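Local coordinates for CRISPR-associated protein, Cse1 family (Acidimicrobium ferrooxidans, PDB 4H3T) that probably serves as the large subunit of a type I-E CRISPR Cascade complex, which in relatives helps recognise invading DNA during CRISPR interference, at residues Arg27-Leu32 with Ala160-Val165; Asn182-Val185 with Lys189-Pro192; Leu425-Asp428 with Glu433-Lys436. The protein carries 1 engineered substitution. All coordinates share one frame; numbering follows the deposited sequence.

In the fold
Along the chain the three contacts follow in series, each closing before the next opens. Contact 1 ties the edge strand 27-30 of the small antiparallel sheet to helix 157-170, across 127 intervening residues. Contact 2 folds the loop between helices 157-170 and 196-199 back on itself; its centre lies about 30 Å from that of contact 1. Contact 3 stands apart, its centre about 63 Å from those of both others, beside the C-terminal helices and across the centre of the chain from contact 1. Contact 1 is thus a long-range tertiary link, whereas contacts 2 and 3 are local, one within a loop and one between a short strand and the helical turn after it.

Contact 1 (Arg27-Leu32 with Ala160-Val165); sequences RSEVSL and AARWLV
E29 reaches from the edge strand toward helix 157-170 and meets R162 through a single carboxylate oxygen: OE2 of E29 lies 3.1 Å from NH1 of R162. This is a salt bridge, but its hydrogen bond is weak, with an N-H...O angle of only 135°. The two side chains cross at about a right angle, and the carboxylate and guanidinium planes stand 66° apart, so the groups do not form the flat two-pronged pairing. R162 gets there by a bend in its chain at chi3 (-61°), while E29 runs extended beyond CG.

A water stitches the remaining gap. It donates to OE2 of E29 at 2.6 Å and accepts from NH2 of R162 at 3.0 Å, lying at the guanidinium edge in its plane. OE2 therefore takes both the direct bond and the water, and the two routes close a small ring.

The contrast between the sides is marked. The helix side is the packed one: R162 is buried, the backbone O of W17 is the stronger partner of its NH1, and its side chain touches P19. E29, partly exposed, supplies the looser side, where a water shares the bridge; just 63 Å² is buried between the segments.

Strand 18-22 pairs with strand 27-30 in the three-stranded sheet. On the helix, V165 packs against L56 and L59 of helix 52-68, and A160 and L164 touch strand 263-272, so the bridge runs from this sheet to a helix that packs on both.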
loop_
_atom_site.group_PDB
_atom_site.type_symbol
_atom_site.label_atom_id
_atom_site.label_comp_id
_atom_site.label_asym_id
_atom_site.label_seq_id
_atom_site.Cartn_x
_atom_site.Cartn_y
_atom_site.Cartn_z
ATOM N N ARG A 27 15.313 -9.743 -15.628
ATOM C CA ARG A 27 14.457 -8.582 -15.393
ATOM C C ARG A 27 14.120 -7.979 -16.734
ATOM O O ARG A 27 15.019 -7.550 -17.447
ATOM C CB ARG A 27 15.140 -7.555 -14.473
ATOM C CG ARG A 27 15.357 -8.090 -13.097
ATOM C CD ARG A 27 16.267 -7.203 -12.292
ATOM N NE ARG A 27 15.551 -6.141 -11.605
ATOM C CZ ARG A 27 16.106 -5.266 -10.764
ATOM N NH1 ARG A 27 17.411 -5.312 -10.508
ATOM N NH2 ARG A 27 15.359 -4.329 -10.180
ATOM N N SER A 28 12.844 -8.054 -17.127
ATOM C CA SER A 28 12.397 -7.550 -18.432
ATOM C C SER A 28 10.886 -7.255 -18.410
ATOM O O SER A 28 10.210 -7.430 -17.390
ATOM C CB SER A 28 12.765 -8.510 -19.562
ATOM O OG SER A 28 12.087 -9.750 -19.501
ATOM N N GLU A 29 10.401 -6.682 -19.476
ATOM C CA GLU A 29 8.994 -6.331 -19.614
ATOM C C GLU A 29 8.258 -7.387 -20.342
ATOM O O GLU A 29 8.790 -7.966 -21.282
ATOM C CB GLU A 29 8.841 -4.998 -20.339
ATOM C CG GLU A 29 9.254 -3.863 -19.451
ATOM C CD GLU A 29 9.229 -2.517 -20.151
ATOM O OE1 GLU A 29 8.789 -2.448 -21.316
ATOM O OE2 GLU A 29 9.678 -1.532 -19.535
ATOM N N VAL A 30 7.013 -7.665 -19.930
ATOM C CA VAL A 30 6.206 -8.675 -20.618
ATOM C C VAL A 30 4.849 -8.065 -21.012
ATOM O O VAL A 30 4.429 -7.033 -20.483
ATOM C CB VAL A 30 6.034 -9.959 -19.760
ATOM C CG1 VAL A 30 7.373 -10.664 -19.557
ATOM C CG2 VAL A 30 5.349 -9.682 -18.394
ATOM N N SER A 31 4.166 -8.728 -21.899
ATOM C CA SER A 31 2.805 -8.367 -22.331
ATOM C C SER A 31 1.802 -8.940 -21.336
ATOM O O SER A 31 2.183 -9.754 -20.481
ATOM C CB SER A 31 2.548 -8.972 -23.684
ATOM O OG SER A 31 2.654 -10.377 -23.531
ATOM N N LEU A 32 0.539 -8.569 -21.466
ATOM C CA LEU A 32 -0.483 -9.121 -20.590
ATOM C C LEU A 32 -0.695 -10.618 -20.863
ATOM O O LEU A 32 -0.892 -11.360 -19.932
ATOM C CB LEU A 32 -1.818 -8.403 -20.698
ATOM C CG LEU A 32 -1.884 -7.033 -20.137
ATOM C CD1 LEU A 32 -3.084 -6.330 -20.705
ATOM C CD2 LEU A 32 -1.963 -7.058 -18.633
ATOM N N ALA A 160 3.921 5.106 -21.003
ATOM C CA ALA A 160 2.654 5.834 -20.972
ATOM C C ALA A 160 1.538 4.919 -20.491
ATOM O O ALA A 160 0.704 5.344 -19.712
ATOM C CB ALA A 160 2.299 6.421 -22.330
ATOM N N ALA A 161 1.543 3.680 -20.943
ATOM C CA ALA A 161 0.512 2.693 -20.514
ATOM C C ALA A 161 0.570 2.458 -19.000
ATOM O O ALA A 161 -0.480 2.407 -18.351
ATOM C CB ALA A 161 0.685 1.390 -21.249
ATOM N N ARG A 162 1.783 2.282 -18.436
ATOM C CA ARG A 162 1.923 2.063 -17.001
ATOM C C ARG A 162 1.405 3.267 -16.218
ATOM O O ARG A 162 0.617 3.100 -15.284
ATOM C CB ARG A 162 3.363 1.809 -16.622
ATOM C CG ARG A 162 3.855 0.462 -17.052
ATOM C CD ARG A 162 5.204 0.131 -16.471
ATOM N NE ARG A 162 6.279 1.035 -16.849
ATOM C CZ ARG A 162 7.173 0.840 -17.804
ATOM N NH1 ARG A 162 7.061 -0.188 -18.629
ATOM N NH2 ARG A 162 8.141 1.724 -18.002
ATOM N N TRP A 163 1.800 4.486 -16.629
ATOM C CA TRP A 163 1.352 5.666 -15.922
ATOM C C TRP A 163 -0.131 5.970 -16.096
ATOM O O TRP A 163 -0.742 6.588 -15.200
ATOM C CB TRP A 163 2.158 6.866 -16.270
ATOM C CG TRP A 163 3.544 6.787 -15.725
ATOM C CD1 TRP A 163 4.704 6.751 -16.442
ATOM C CD2 TRP A 163 3.923 6.820 -14.356
ATOM N NE1 TRP A 163 5.784 6.750 -15.588
ATOM C CE2 TRP A 163 5.334 6.680 -14.310
ATOM C CE3 TRP A 163 3.206 6.773 -13.144
ATOM C CZ2 TRP A 163 6.042 6.675 -13.110
ATOM C CZ3 TRP A 163 3.911 6.755 -11.964
ATOM C CH2 TRP A 163 5.313 6.660 -11.958
ATOM N N LEU A 164 -0.702 5.547 -17.219
ATOM C CA LEU A 164 -2.122 5.688 -17.491
ATOM C C LEU A 164 -2.952 4.869 -16.484
ATOM O O LEU A 164 -3.885 5.384 -15.910
ATOM C CB LEU A 164 -2.390 5.242 -18.923
ATOM C CG LEU A 164 -3.791 5.158 -19.422
ATOM C CD1 LEU A 164 -4.465 6.525 -19.363
ATOM C CD2 LEU A 164 -3.792 4.634 -20.851
ATOM N N VAL A 165 -2.531 3.612 -16.226
ATOM C CA VAL A 165 -3.142 2.727 -15.288
ATOM C C VAL A 165 -3.003 3.309 -13.899
ATOM O O VAL A 165 -3.971 3.387 -13.150
ATOM C CB VAL A 165 -2.556 1.306 -15.386
ATOM C CG1 VAL A 165 -3.152 0.414 -14.267
ATOM C CG2 VAL A 165 -2.879 0.691 -16.755
HETATM O O HOH W 1 10.088 0.983 -20.192
#

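Contact 2 (Asn182-Val185 with Lys189-Pro192); sequences NPKV and KDTP
With CG anti to the backbone N in both residues (chi1 173° in N182, 177° in D190), the amide and the carboxylate are swung toward one another across the loop. ND2 of N182 then donates to OD2 of D190 at 2.7 Å, with an N-H...O angle of 158°. The acceptor lies almost in the plane of the amide, and it is the anti lone pair of OD2, facing away from the other carboxylate oxygen, that accepts the hydrogen bond. The planes themselves are well turned from each other.

The other end of the amide is used too. OD1 of N182 accepts from the backbone N of K184 at 3.0 Å, the donor sitting well above the carbonyl plane; this is an Asx turn. It is superposed on the type I beta turn from N182 to V185, so both ends of the amide are gripped and its rotation is fixed. Replacing the asparagine with an alanine here is likely to cost D190 one of its partners and to leave the N of K184 without its side-chain acceptor, giving the turn more freedom.

D190 is buried, and its OD2 also forms a salt bridge with NE of R246. Van der Waals contacts flank the polar pair: CB of K184 lies 3.6 Å from OD2 of D190, and CG2 of V185 reaches CB of D190 at 4.0 Å. The backbones also approach closely, CA of V185 pointing a C-H at the O of K189 (3.3 Å).

Both segments belong to the loop between helices 157-170 and 196-199. K184 NZ bonds to the O of R246, and P192 packs on A285 and E288 of strand 275-289.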
loop_
_atom_site.group_PDB
_atom_site.type_symbol
_atom_site.label_atom_id
_atom_site.label_comp_id
_atom_site.label_asym_id
_atom_site.label_seq_id
_atom_site.Cartn_x
_atom_site.Cartn_y
_atom_site.Cartn_z
ATOM N N ASN A 182 -18.316 18.191 -20.949
ATOM C CA ASN A 182 -18.630 17.893 -19.569
ATOM C C ASN A 182 -19.419 19.108 -19.048
ATOM O O ASN A 182 -18.812 20.162 -18.830
ATOM C CB ASN A 182 -17.396 17.635 -18.774
ATOM C CG ASN A 182 -17.649 17.479 -17.297
ATOM O OD1 ASN A 182 -18.788 17.396 -16.835
ATOM N ND2 ASN A 182 -16.607 17.512 -16.511
ATOM N N PRO A 183 -20.726 18.981 -18.802
ATOM C CA PRO A 183 -21.506 20.153 -18.366
ATOM C C PRO A 183 -21.262 20.562 -16.912
ATOM O O PRO A 183 -21.758 21.588 -16.515
ATOM C CB PRO A 183 -22.950 19.715 -18.624
ATOM C CG PRO A 183 -22.928 18.275 -18.380
ATOM C CD PRO A 183 -21.622 17.819 -19.005
ATOM N N LYS A 184 -20.429 19.840 -16.156
ATOM C CA LYS A 184 -20.048 20.249 -14.798
ATOM C C LYS A 184 -18.921 21.277 -14.796
ATOM O O LYS A 184 -18.597 21.816 -13.727
ATOM C CB LYS A 184 -19.569 19.042 -13.998
ATOM C CG LYS A 184 -20.704 18.097 -13.683
ATOM C CD LYS A 184 -20.179 16.801 -13.085
ATOM C CE LYS A 184 -21.335 15.848 -12.822
ATOM N NZ LYS A 184 -20.872 14.590 -12.228
ATOM N N VAL A 185 -18.289 21.508 -15.957
ATOM C CA VAL A 185 -17.183 22.459 -16.057
ATOM C C VAL A 185 -17.694 23.874 -15.726
ATOM O O VAL A 185 -18.719 24.276 -16.245
ATOM C CB VAL A 185 -16.497 22.359 -17.442
ATOM C CG1 VAL A 185 -15.575 23.568 -17.727
ATOM C CG2 VAL A 185 -15.744 21.035 -17.566
ATOM N N LYS A 189 -12.859 24.617 -15.376
ATOM C CA LYS A 189 -12.355 23.409 -14.720
ATOM C C LYS A 189 -13.480 22.541 -14.130
ATOM O O LYS A 189 -14.626 22.979 -13.997
ATOM C CB LYS A 189 -11.376 23.850 -13.602
ATOM C CG LYS A 189 -11.987 24.594 -12.454
ATOM C CD LYS A 189 -10.888 24.948 -11.454
ATOM C CE LYS A 189 -11.282 25.773 -10.250
ATOM N NZ LYS A 189 -10.170 25.849 -9.240
ATOM N N ASP A 190 -13.149 21.280 -13.841
ATOM C CA ASP A 190 -14.024 20.384 -13.060
ATOM C C ASP A 190 -13.078 19.586 -12.137
ATOM O O ASP A 190 -12.365 18.711 -12.627
ATOM C CB ASP A 190 -14.901 19.506 -13.936
ATOM C CG ASP A 190 -15.776 18.515 -13.162
ATOM O OD1 ASP A 190 -15.903 18.660 -11.923
ATOM O OD2 ASP A 190 -16.284 17.556 -13.782
ATOM N N THR A 191 -13.040 19.945 -10.849
ATOM C CA THR A 191 -12.096 19.426 -9.871
ATOM C C THR A 191 -12.463 18.064 -9.310
ATOM O O THR A 191 -13.464 17.923 -8.623
ATOM C CB THR A 191 -11.906 20.446 -8.727
ATOM O OG1 THR A 191 -11.488 21.679 -9.333
ATOM C CG2 THR A 191 -10.797 20.032 -7.732
ATOM N N PRO A 192 -11.633 17.038 -9.529
ATOM C CA PRO A 192 -11.960 15.718 -8.950
ATOM C C PRO A 192 -11.483 15.556 -7.516
ATOM O O PRO A 192 -10.632 16.299 -7.031
ATOM C CB PRO A 192 -11.181 14.752 -9.861
ATOM C CG PRO A 192 -9.946 15.536 -10.236
ATOM C CD PRO A 192 -10.379 16.983 -10.314
#

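Contact 3 (Leu425-Asp428 with Glu433-Lys436); sequences LSYD and EESK
Y427 presents the CE1 side of its ring and its hydroxyl to the carboxylate of E434. The hydroxyl donates to OE1 of E434 at 2.7 Å, and the syn lone pair of OE1, on the side of the other oxygen, accepts the hydrogen bond. OE2 stays close as well, 3.6 Å from CE1 of Y427. The carboxylate thus comes to the ring at its edge, near the ring plane, with its own plane turned 65° away.

What brings the acid there is a kink in its chain: CG of E434 is anti to the backbone N (chi1 -168°), then chi2 of 64° folds the carboxylate back to the phenol. The side chains cross at about a right angle. The hydroxyl of Y427 has a second hydrogen-bond partner in NH1 of R437 and is thereby held from two residues. Within 433-436, NZ of K436 forms a separate salt bridge with OE1 of E433 at 3.1 Å, reaching it from above the carboxylate plane.

This is a surface contact that closes a short connection between strand 426-427 and the helical turn 434-437. Strand 426-427 pairs antiparallel with 438-439, the ring of Y427 meets H438 edge-to-face, and both L425 and Y427 touch helix 511-532.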
loop_
_atom_site.group_PDB
_atom_site.type_symbol
_atom_site.label_atom_id
_atom_site.label_comp_id
_atom_site.label_asym_id
_atom_site.label_seq_id
_atom_site.Cartn_x
_atom_site.Cartn_y
_atom_site.Cartn_z
ATOM N N LEU A 425 18.908 18.507 31.313
ATOM C CA LEU A 425 18.361 18.497 32.656
ATOM C C LEU A 425 19.035 19.516 33.577
ATOM O O LEU A 425 20.247 19.774 33.468
ATOM C CB LEU A 425 18.551 17.101 33.239
ATOM C CG LEU A 425 17.556 16.635 34.232
ATOM C CD1 LEU A 425 16.270 16.276 33.570
ATOM C CD2 LEU A 425 18.101 15.401 35.013
ATOM N N SER A 426 18.197 20.122 34.441
ATOM C CA SER A 426 18.547 21.050 35.534
ATOM C C SER A 426 18.473 20.320 36.841
ATOM O O SER A 426 17.784 19.313 36.925
ATOM C CB SER A 426 17.533 22.224 35.612
ATOM O OG SER A 426 17.905 23.112 34.582
ATOM N N TYR A 427 19.141 20.869 37.875
ATOM C CA TYR A 427 19.010 20.489 39.263
ATOM C C TYR A 427 18.454 21.760 39.926
ATOM O O TYR A 427 19.191 22.697 40.168
ATOM C CB TYR A 427 20.300 19.995 39.907
ATOM C CG TYR A 427 20.041 19.494 41.305
ATOM C CD1 TYR A 427 19.485 18.241 41.518
ATOM C CD2 TYR A 427 20.345 20.272 42.412
ATOM C CE1 TYR A 427 19.267 17.762 42.791
ATOM C CE2 TYR A 427 20.107 19.811 43.702
ATOM C CZ TYR A 427 19.585 18.550 43.891
ATOM O OH TYR A 427 19.356 18.093 45.157
ATOM N N ASP A 428 17.149 21.826 40.074
ATOM C CA ASP A 428 16.449 23.038 40.435
ATOM C C ASP A 428 16.076 23.070 41.909
ATOM O O ASP A 428 15.125 22.403 42.329
ATOM C CB ASP A 428 15.220 23.152 39.543
ATOM C CG ASP A 428 14.476 24.478 39.640
ATOM O OD1 ASP A 428 14.649 25.200 40.674
ATOM O OD2 ASP A 428 13.699 24.771 38.723
ATOM N N GLU A 433 11.864 18.115 46.606
ATOM C CA GLU A 433 11.964 16.668 46.464
ATOM C C GLU A 433 13.020 16.415 45.426
ATOM O O GLU A 433 13.035 17.090 44.392
ATOM C CB GLU A 433 10.597 16.049 46.024
ATOM C CG GLU A 433 9.512 16.084 47.096
ATOM C CD GLU A 433 8.083 16.123 46.572
ATOM O OE1 GLU A 433 7.672 15.166 45.876
ATOM O OE2 GLU A 433 7.373 17.119 46.852
ATOM N N GLU A 434 13.869 15.452 45.669
ATOM C CA GLU A 434 14.983 15.120 44.800
ATOM C C GLU A 434 14.523 14.770 43.362
ATOM O O GLU A 434 15.133 15.275 42.405
ATOM C CB GLU A 434 15.815 13.982 45.488
ATOM C CG GLU A 434 17.181 13.678 44.897
ATOM C CD GLU A 434 18.202 14.797 44.986
ATOM O OE1 GLU A 434 17.854 15.871 45.525
ATOM O OE2 GLU A 434 19.361 14.595 44.541
ATOM N N SER A 435 13.389 14.043 43.197
ATOM C CA SER A 435 12.830 13.713 41.874
ATOM C C SER A 435 12.369 14.974 41.108
ATOM O O SER A 435 12.608 15.105 39.893
ATOM C CB SER A 435 11.627 12.770 42.022
ATOM O OG SER A 435 10.546 13.389 42.712
ATOM N N LYS A 436 11.667 15.873 41.816
ATOM C CA LYS A 436 11.195 17.129 41.232
ATOM C C LYS A 436 12.341 18.111 40.958
ATOM O O LYS A 436 12.202 18.924 40.072
ATOM C CB LYS A 436 10.161 17.800 42.141
ATOM C CG LYS A 436 8.821 17.049 42.220
ATOM C CD LYS A 436 7.778 17.884 43.003
ATOM C CE LYS A 436 6.353 17.414 42.818
ATOM N NZ LYS A 436 6.124 16.034 43.328
#